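Local coordinates for protein glucokinase (Streptomyces griseus, PDB 3VGL) that probably catalyses the ATP-dependent phosphorylation of D-glucose to glucose 6-phosphate, as a zinc-binding kinase of the ROK family, at residues G66-D70 and R148-E154; A106-A110 and I126-L130. All coordinates share one frame; numbering follows the deposited sequence.

Contact 1 of 2, residues G66-D70 and R148-E154. With BGC (beta-D-glucopyranose), chain D.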
ATOM      1  N   GLY A  66     -24.342  -8.540  10.026  1.00 15.23           N
ATOM      2  CA  GLY A  66     -23.248  -8.720  10.973  1.00 14.63           C
ATOM      3  C   GLY A  66     -22.790 -10.156  11.005  1.00 15.57           C
ATOM      4  O   GLY A  66     -23.312 -11.005  10.276  1.00 14.41           O
ATOM      5  N   TYR A  67     -21.806 -10.411  11.877  1.00 15.44           N
ATOM      6  CA  TYR A  67     -21.253 -11.744  12.097  1.00 16.46           C
ATOM      7  C   TYR A  67     -22.296 -12.524  12.897  1.00 17.46           C
ATOM      8  O   TYR A  67     -22.573 -12.180  14.046  1.00 18.88           O
ATOM      9  CB  TYR A  67     -19.963 -11.625  12.942  1.00 16.48           C
ATOM     10  CG  TYR A  67     -18.703 -11.174  12.195  1.00 17.21           C
ATOM     11  CD1 TYR A  67     -18.681  -9.981  11.472  1.00 20.66           C
ATOM     12  CD2 TYR A  67     -17.531 -11.932  12.246  1.00 15.99           C
ATOM     13  CE1 TYR A  67     -17.512  -9.560  10.823  1.00 19.73           C
ATOM     14  CE2 TYR A  67     -16.347 -11.513  11.592  1.00 17.30           C
ATOM     15  CZ  TYR A  67     -16.376 -10.343  10.860  1.00 20.55           C
ATOM     16  OH  TYR A  67     -15.238  -9.919  10.191  1.00 21.83           O
ATOM     17  N   VAL A  68     -22.885 -13.538  12.263  1.00 17.39           N
ATOM     18  CA  VAL A  68     -23.906 -14.385  12.894  1.00 18.69           C
ATOM     19  C   VAL A  68     -23.302 -15.732  13.278  1.00 20.48           C
ATOM     20  O   VAL A  68     -22.523 -16.315  12.510  1.00 20.00           O
ATOM     21  CB  VAL A  68     -25.090 -14.568  11.937  1.00 18.46           C
ATOM     22  CG1 VAL A  68     -26.130 -15.566  12.525  1.00 18.70           C
ATOM     23  CG2 VAL A  68     -25.731 -13.214  11.670  1.00 17.60           C
ATOM     24  N   ASP A  69     -23.685 -16.233  14.450  1.00 22.41           N
ATOM     25  CA  ASP A  69     -23.135 -17.493  14.980  1.00 24.72           C
ATOM     26  C   ASP A  69     -23.603 -18.763  14.249  1.00 24.97           C
ATOM     27  O   ASP A  69     -24.528 -18.712  13.443  1.00 24.45           O
ATOM     28  CB  ASP A  69     -23.422 -17.584  16.474  1.00 26.02           C
ATOM     29  CG  ASP A  69     -24.866 -17.946  16.775  1.00 27.70           C
ATOM     30  OD1 ASP A  69     -25.799 -17.434  16.110  1.00 27.67           O
ATOM     31  OD2 ASP A  69     -25.055 -18.763  17.691  1.00 34.07           O
ATOM     32  N   ASP A  70     -22.962 -19.902  14.535  1.00 25.63           N
ATOM     33  CA  ASP A  70     -23.261 -21.160  13.830  1.00 27.43           C
ATOM     34  C   ASP A  70     -24.650 -21.722  14.165  1.00 27.32           C
ATOM     35  O   ASP A  70     -25.209 -22.520  13.407  1.00 28.58           O
ATOM     36  CB  ASP A  70     -22.181 -22.212  14.121  1.00 28.60           C
ATOM     37  CG  ASP A  70     -22.012 -22.476  15.606  1.00 32.45           C
ATOM     38  OD1 ASP A  70     -21.683 -21.526  16.350  1.00 33.70           O
ATOM     39  OD2 ASP A  70     -22.217 -23.637  16.028  1.00 35.43           O
ATOM     40  N   ARG A 148     -17.076 -23.006  10.485  1.00 20.47           N
ATOM     41  CA  ARG A 148     -17.120 -23.676  11.794  1.00 21.58           C
ATOM     42  C   ARG A 148     -17.850 -22.869  12.870  1.00 21.81           C
ATOM     43  O   ARG A 148     -18.586 -23.438  13.706  1.00 23.11           O
ATOM     44  CB  ARG A 148     -15.704 -24.042  12.237  1.00 22.45           C
ATOM     45  CG  ARG A 148     -15.555 -24.405  13.699  1.00 22.65           C
ATOM     46  CD  ARG A 148     -16.230 -25.742  14.054  1.00 25.72           C
ATOM     47  NE  ARG A 148     -16.048 -26.049  15.468  1.00 27.62           N
ATOM     48  CZ  ARG A 148     -16.800 -25.555  16.448  1.00 27.80           C
ATOM     49  NH1 ARG A 148     -17.797 -24.719  16.180  1.00 27.68           N
ATOM     50  NH2 ARG A 148     -16.534 -25.895  17.704  1.00 28.27           N
ATOM     51  N   PHE A 149     -17.655 -21.555  12.851  1.00 20.90           N
ATOM     52  CA  PHE A 149     -18.214 -20.687  13.874  1.00 21.17           C
ATOM     53  C   PHE A 149     -19.329 -19.795  13.357  1.00 20.99           C
ATOM     54  O   PHE A 149     -19.810 -18.918  14.083  1.00 22.11           O
ATOM     55  CB  PHE A 149     -17.106 -19.887  14.561  1.00 21.10           C
ATOM     56  CG  PHE A 149     -16.023 -20.750  15.154  1.00 20.75           C
ATOM     57  CD1 PHE A 149     -16.259 -21.501  16.313  1.00 22.14           C
ATOM     58  CD2 PHE A 149     -14.764 -20.811  14.563  1.00 22.35           C
ATOM     59  CE1 PHE A 149     -15.257 -22.281  16.851  1.00 24.77           C
ATOM     60  CE2 PHE A 149     -13.754 -21.609  15.104  1.00 23.53           C
ATOM     61  CZ  PHE A 149     -13.997 -22.342  16.252  1.00 25.52           C
ATOM     62  N   GLY A 150     -19.753 -20.028  12.115  1.00 19.74           N
ATOM     63  CA  GLY A 150     -20.887 -19.323  11.547  1.00 19.33           C
ATOM     64  C   GLY A 150     -20.517 -18.050  10.823  1.00 18.01           C
ATOM     65  O   GLY A 150     -21.366 -17.431  10.174  1.00 17.83           O
ATOM     66  N   VAL A 151     -19.237 -17.686  10.881  1.00 17.58           N
ATOM     67  CA  VAL A 151     -18.811 -16.371  10.399  1.00 16.37           C
ATOM     68  C   VAL A 151     -17.912 -16.377   9.162  1.00 16.52           C
ATOM     69  O   VAL A 151     -17.166 -15.405   8.916  1.00 16.29           O
ATOM     70  CB  VAL A 151     -18.209 -15.516  11.532  1.00 16.19           C
ATOM     71  CG1 VAL A 151     -19.249 -15.307  12.652  1.00 17.12           C
ATOM     72  CG2 VAL A 151     -16.919 -16.142  12.085  1.00 16.85           C
ATOM     73  N   ALA A 152     -18.043 -17.418   8.339  1.00 15.78           N
ATOM     74  CA  ALA A 152     -17.440 -17.399   7.002  1.00 15.26           C
ATOM     75  C   ALA A 152     -18.040 -16.281   6.153  1.00 15.03           C
ATOM     76  O   ALA A 152     -19.095 -15.702   6.497  1.00 15.39           O
ATOM     77  CB  ALA A 152     -17.603 -18.756   6.296  1.00 15.99           C
ATOM     78  N   ALA A 153     -17.365 -15.986   5.047  1.00 14.42           N
ATOM     79  CA  ALA A 153     -17.887 -15.071   4.024  1.00 14.11           C
ATOM     80  C   ALA A 153     -18.002 -13.632   4.531  1.00 13.65           C
ATOM     81  O   ALA A 153     -18.837 -12.853   4.059  1.00 14.51           O
ATOM     82  CB  ALA A 153     -19.225 -15.571   3.458  1.00 14.14           C
ATOM     83  N   GLU A 154     -17.116 -13.262   5.443  1.00 13.29           N
ATOM     84  CA  GLU A 154     -16.998 -11.866   5.850  1.00 11.82           C
ATOM     85  C   GLU A 154     -15.983 -11.155   4.949  1.00 11.57           C
ATOM     86  O   GLU A 154     -14.958 -10.617   5.404  1.00 10.40           O
ATOM     87  CB  GLU A 154     -16.647 -11.789   7.333  1.00 12.49           C
ATOM     88  CG  GLU A 154     -17.907 -11.976   8.206  1.00 13.74           C
ATOM     89  CD  GLU A 154     -18.923 -10.891   7.927  1.00 13.98           C
ATOM     90  OE1 GLU A 154     -18.479  -9.719   7.789  1.00 12.00           O
ATOM     91  OE2 GLU A 154     -20.134 -11.231   7.852  1.00 14.67           O
TER
HETATM   92  C2  BGC D 324     -20.738  -6.895   7.811  1.00 17.25           C
HETATM   93  C3  BGC D 324     -21.336  -8.134   7.150  1.00 16.81           C
HETATM   94  C4  BGC D 324     -22.527  -7.775   6.259  1.00 16.67           C
HETATM   95  C5  BGC D 324     -22.088  -6.670   5.314  1.00 17.12           C
HETATM   96  C6  BGC D 324     -23.225  -6.211   4.396  1.00 17.27           C
HETATM   97  C1  BGC D 324     -20.403  -5.880   6.724  1.00 16.49           C
HETATM   98  O1  BGC D 324     -19.942  -4.680   7.281  1.00 17.45           O
HETATM   99  O2  BGC D 324     -19.508  -7.296   8.443  1.00 16.33           O
HETATM  100  O3  BGC D 324     -21.739  -9.058   8.113  1.00 17.84           O
HETATM  101  O4  BGC D 324     -22.899  -8.910   5.496  1.00 17.24           O
HETATM  102  O5  BGC D 324     -21.601  -5.543   6.027  1.00 16.94           O
HETATM  103  O6  BGC D 324     -24.321  -5.721   5.151  1.00 18.66           O
HETATM  104  O   HOH W   1     -22.014 -14.604   9.692  1.00 12.00           O
HETATM  105  O   HOH W   2     -24.055 -18.088  10.494  1.00 12.70           O
HETATM  106  O   HOH W   3     -20.166 -19.022  16.760  1.00 24.02           O

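Contact 2 of 2, residues A106-A110 and I126-L130. With NA (sodium ion), chain C.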
ATOM      1  N   ALA A 106     -25.836 -11.282   3.787  1.00 12.30           N
ATOM      2  CA  ALA A 106     -25.299 -11.612   2.491  1.00 12.36           C
ATOM      3  C   ALA A 106     -25.271 -13.132   2.266  1.00 13.22           C
ATOM      4  O   ALA A 106     -25.367 -13.593   1.140  1.00 13.93           O
ATOM      5  CB  ALA A 106     -23.921 -10.971   2.327  1.00 11.72           C
ATOM      6  N   ASN A 107     -25.181 -13.904   3.352  1.00 13.52           N
ATOM      7  CA  ASN A 107     -25.401 -15.351   3.263  1.00 15.43           C
ATOM      8  C   ASN A 107     -26.807 -15.587   2.713  1.00 16.03           C
ATOM      9  O   ASN A 107     -27.005 -16.358   1.786  1.00 16.10           O
ATOM     10  CB  ASN A 107     -25.278 -16.019   4.632  1.00 15.83           C
ATOM     11  CG  ASN A 107     -23.848 -16.136   5.117  1.00 16.17           C
ATOM     12  OD1 ASN A 107     -22.886 -15.655   4.472  1.00 15.72           O
ATOM     13  ND2 ASN A 107     -23.691 -16.764   6.266  1.00 16.20           N
ATOM     14  N   ALA A 108     -27.767 -14.830   3.241  1.00 16.18           N
ATOM     15  CA  ALA A 108     -29.168 -14.967   2.813  1.00 16.32           C
ATOM     16  C   ALA A 108     -29.336 -14.536   1.346  1.00 16.86           C
ATOM     17  O   ALA A 108     -30.007 -15.223   0.556  1.00 16.44           O
ATOM     18  CB  ALA A 108     -30.080 -14.184   3.743  1.00 16.38           C
ATOM     19  N   ALA A 109     -28.683 -13.441   0.953  1.00 15.75           N
ATOM     20  CA  ALA A 109     -28.722 -13.000  -0.449  1.00 16.32           C
ATOM     21  C   ALA A 109     -28.165 -14.081  -1.393  1.00 16.68           C
ATOM     22  O   ALA A 109     -28.745 -14.334  -2.453  1.00 16.92           O
ATOM     23  CB  ALA A 109     -27.949 -11.678  -0.624  1.00 15.81           C
ATOM     24  N   ALA A 110     -27.032 -14.689  -1.020  1.00 16.66           N
ATOM     25  CA  ALA A 110     -26.445 -15.774  -1.811  1.00 17.27           C
ATOM     26  C   ALA A 110     -27.453 -16.910  -2.002  1.00 17.85           C
ATOM     27  O   ALA A 110     -27.664 -17.405  -3.128  1.00 18.68           O
ATOM     28  CB  ALA A 110     -25.179 -16.297  -1.145  1.00 18.26           C
ATOM     29  N   ILE A 126     -20.299 -17.544  -5.776  1.00 16.97           N
ATOM     30  CA  ILE A 126     -19.928 -16.606  -4.721  1.00 15.67           C
ATOM     31  C   ILE A 126     -20.696 -15.307  -4.916  1.00 15.54           C
ATOM     32  O   ILE A 126     -20.694 -14.752  -6.011  1.00 15.74           O
ATOM     33  CB  ILE A 126     -18.397 -16.336  -4.753  1.00 15.33           C
ATOM     34  CG1 ILE A 126     -17.584 -17.621  -4.478  1.00 17.04           C
ATOM     35  CG2 ILE A 126     -18.005 -15.235  -3.758  1.00 16.14           C
ATOM     36  CD1 ILE A 126     -17.773 -18.241  -3.061  1.00 18.96           C
ATOM     37  N   CYS A 127     -21.306 -14.831  -3.838  1.00 14.73           N
ATOM     38  CA  CYS A 127     -22.039 -13.567  -3.824  1.00 16.01           C
ATOM     39  C   CYS A 127     -21.283 -12.506  -3.038  1.00 14.64           C
ATOM     40  O   CYS A 127     -20.679 -12.789  -1.981  1.00 14.97           O
ATOM     41  CB  CYS A 127     -23.402 -13.773  -3.181  1.00 16.62           C
ATOM     42  SG  CYS A 127     -24.435 -12.301  -3.046  1.00 19.57           S
ATOM     43  N   ILE A 128     -21.275 -11.283  -3.578  1.00 14.36           N
ATOM     44  CA  ILE A 128     -20.880 -10.102  -2.805  1.00 14.13           C
ATOM     45  C   ILE A 128     -22.032  -9.132  -2.840  1.00 14.16           C
ATOM     46  O   ILE A 128     -22.725  -9.022  -3.858  1.00 14.25           O
ATOM     47  CB  ILE A 128     -19.584  -9.395  -3.299  1.00 14.78           C
ATOM     48  CG1 ILE A 128     -19.752  -8.724  -4.669  1.00 15.78           C
ATOM     49  CG2 ILE A 128     -18.428 -10.379  -3.324  1.00 15.68           C
ATOM     50  CD1 ILE A 128     -18.603  -7.721  -4.991  1.00 16.64           C
ATOM     51  N   THR A 129     -22.271  -8.459  -1.723  1.00 13.30           N
ATOM     52  CA  THR A 129     -23.287  -7.410  -1.720  1.00 13.58           C
ATOM     53  C   THR A 129     -22.607  -6.077  -1.462  1.00 13.54           C
ATOM     54  O   THR A 129     -21.701  -5.980  -0.617  1.00 12.88           O
ATOM     55  CB  THR A 129     -24.409  -7.654  -0.702  1.00 14.42           C
ATOM     56  OG1 THR A 129     -23.871  -7.699   0.626  1.00 13.57           O
ATOM     57  CG2 THR A 129     -25.158  -8.979  -1.017  1.00 15.84           C
ATOM     58  N   LEU A 130     -23.019  -5.065  -2.220  1.00 12.66           N
ATOM     59  CA  LEU A 130     -22.467  -3.716  -2.097  1.00 12.52           C
ATOM     60  C   LEU A 130     -23.547  -2.800  -1.567  1.00 13.83           C
ATOM     61  O   LEU A 130     -24.525  -2.531  -2.251  1.00 14.79           O
ATOM     62  CB  LEU A 130     -22.000  -3.228  -3.478  1.00 13.08           C
ATOM     63  CG  LEU A 130     -20.897  -4.046  -4.152  1.00 12.99           C
ATOM     64  CD1 LEU A 130     -20.648  -3.520  -5.556  1.00 17.19           C
ATOM     65  CD2 LEU A 130     -19.599  -4.005  -3.310  1.00 13.78           C
TER
HETATM   66 NA    NA C 323     -21.829 -13.399   4.792  1.00 20.75          NA
HETATM   67  O   HOH W   4     -20.992 -13.632   7.085  1.00  9.91           O
HETATM   68  O   HOH W   5     -21.132 -11.082   4.913  1.00  7.76           O

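Contact 1 of 2, residues G66-D70 and R148-E154
Glu154 lies across one face of the Tyr67 ring, beside the glucose site of an actin-like ATPase fold of the ROK family. Its CG sits 3.6 Å from the ring centroid, only 15° off the normal, a CH-pi contact displaced toward the rim. The side chain then bends at chi2 (-61°), which swings the carboxylate past the ring edge to the sugar. There BGC O2 donates to Glu154 OE1 and BGC O3 to Glu154 OE2, both at 2.7 Å. A carboxylate suits this place because its two oxygens can accept from neighbouring hydroxyls together. Val151 crosses Tyr67 at about a right angle, its CB 3.7 Å from CD2, and its compact branched side chain fits between the ring and the strand backbone. Phe77 meets the ring edge-to-face, and Ile282 of a second subunit packs on it. Farther along, Gly150 takes a positive phi (90°) and, lacking a side chain, lets the two backbones come close. Water 1 accepts from Val68 N and lies 2.9 Å from Gly150 O, within hydrogen-bonding distance. At the more open end, water 3 donates to Asp70 OD1 at 3.0 Å and to Phe149 O at 2.7 Å.

Contact 2 of 2, residues A106-A110 and I126-L130
Ala110 and Cys127 make the closest apolar contact between helix and strand, CB to CB at 3.7 Å. Cys127 SG, set anti to the backbone N (chi1 179°), runs on beside the helix backbone and lies 4.3 Å from Ala109 CB. The next inward-facing strand residue, Thr129, uses both its branches: CG2 rests 3.9 Å from Ala109 CB, while OG1 comes 3.7 Å from Ala106 CB. Alanines suit this side of the helix because a single methyl lets the segment axes approach to 8.0 Å, running at 127° to each other.

Within the actin-like ATPase fold, this contact sets helix 105-116, which follows directly on the edge strand 100-104 of one five-stranded sheet, against strand 125-130 at the middle of the other. The opposite side of that strand, through Ile126 and Ile128, packs on helix 227-251.

No hydrogen bond crosses from helix to strand; Ala110 N donates to Ala106 O within the helix, and Thr129 OG1 has a weak hydrogen bond with Gly135 N.

Asn107 contributes one of the sodium ligands. Its side chain leaves the helix on the side away from the strand, though its end comes back nearer. The amide oxygen, a neutral hard donor suited to an alkali ion, binds sodium at 2.5 Å from OD1. Asn104 and Gly136 supply two more oxygens, and two waters complete the five ligands: water 4 at 2.5 Å and water 5 at 2.4 Å from the sodium ion.

The centres of contacts 1 and 2 are 13 Å apart, and the two touch directly where Ala153 CB packs 3.8 Å from Asn107 OD1. Sodium lies at this junction: Asn107 of contact 2 binds it, and the nearest side-chain atom of Glu154 in contact 1 is about 4 Å away. Both contacts also border glucose, which Glu154 grips by two hydroxyls. The side chain of Ala106 is about 4 Å from the bound glucose, between nearest atoms. Asn104 connects them further, with OD1 on sodium and ND2 hydrogen-bonded to Gly66 O and to the sugar. The Thr129 side chain is about 7 Å, between nearest atoms, from the bound ATP analogue.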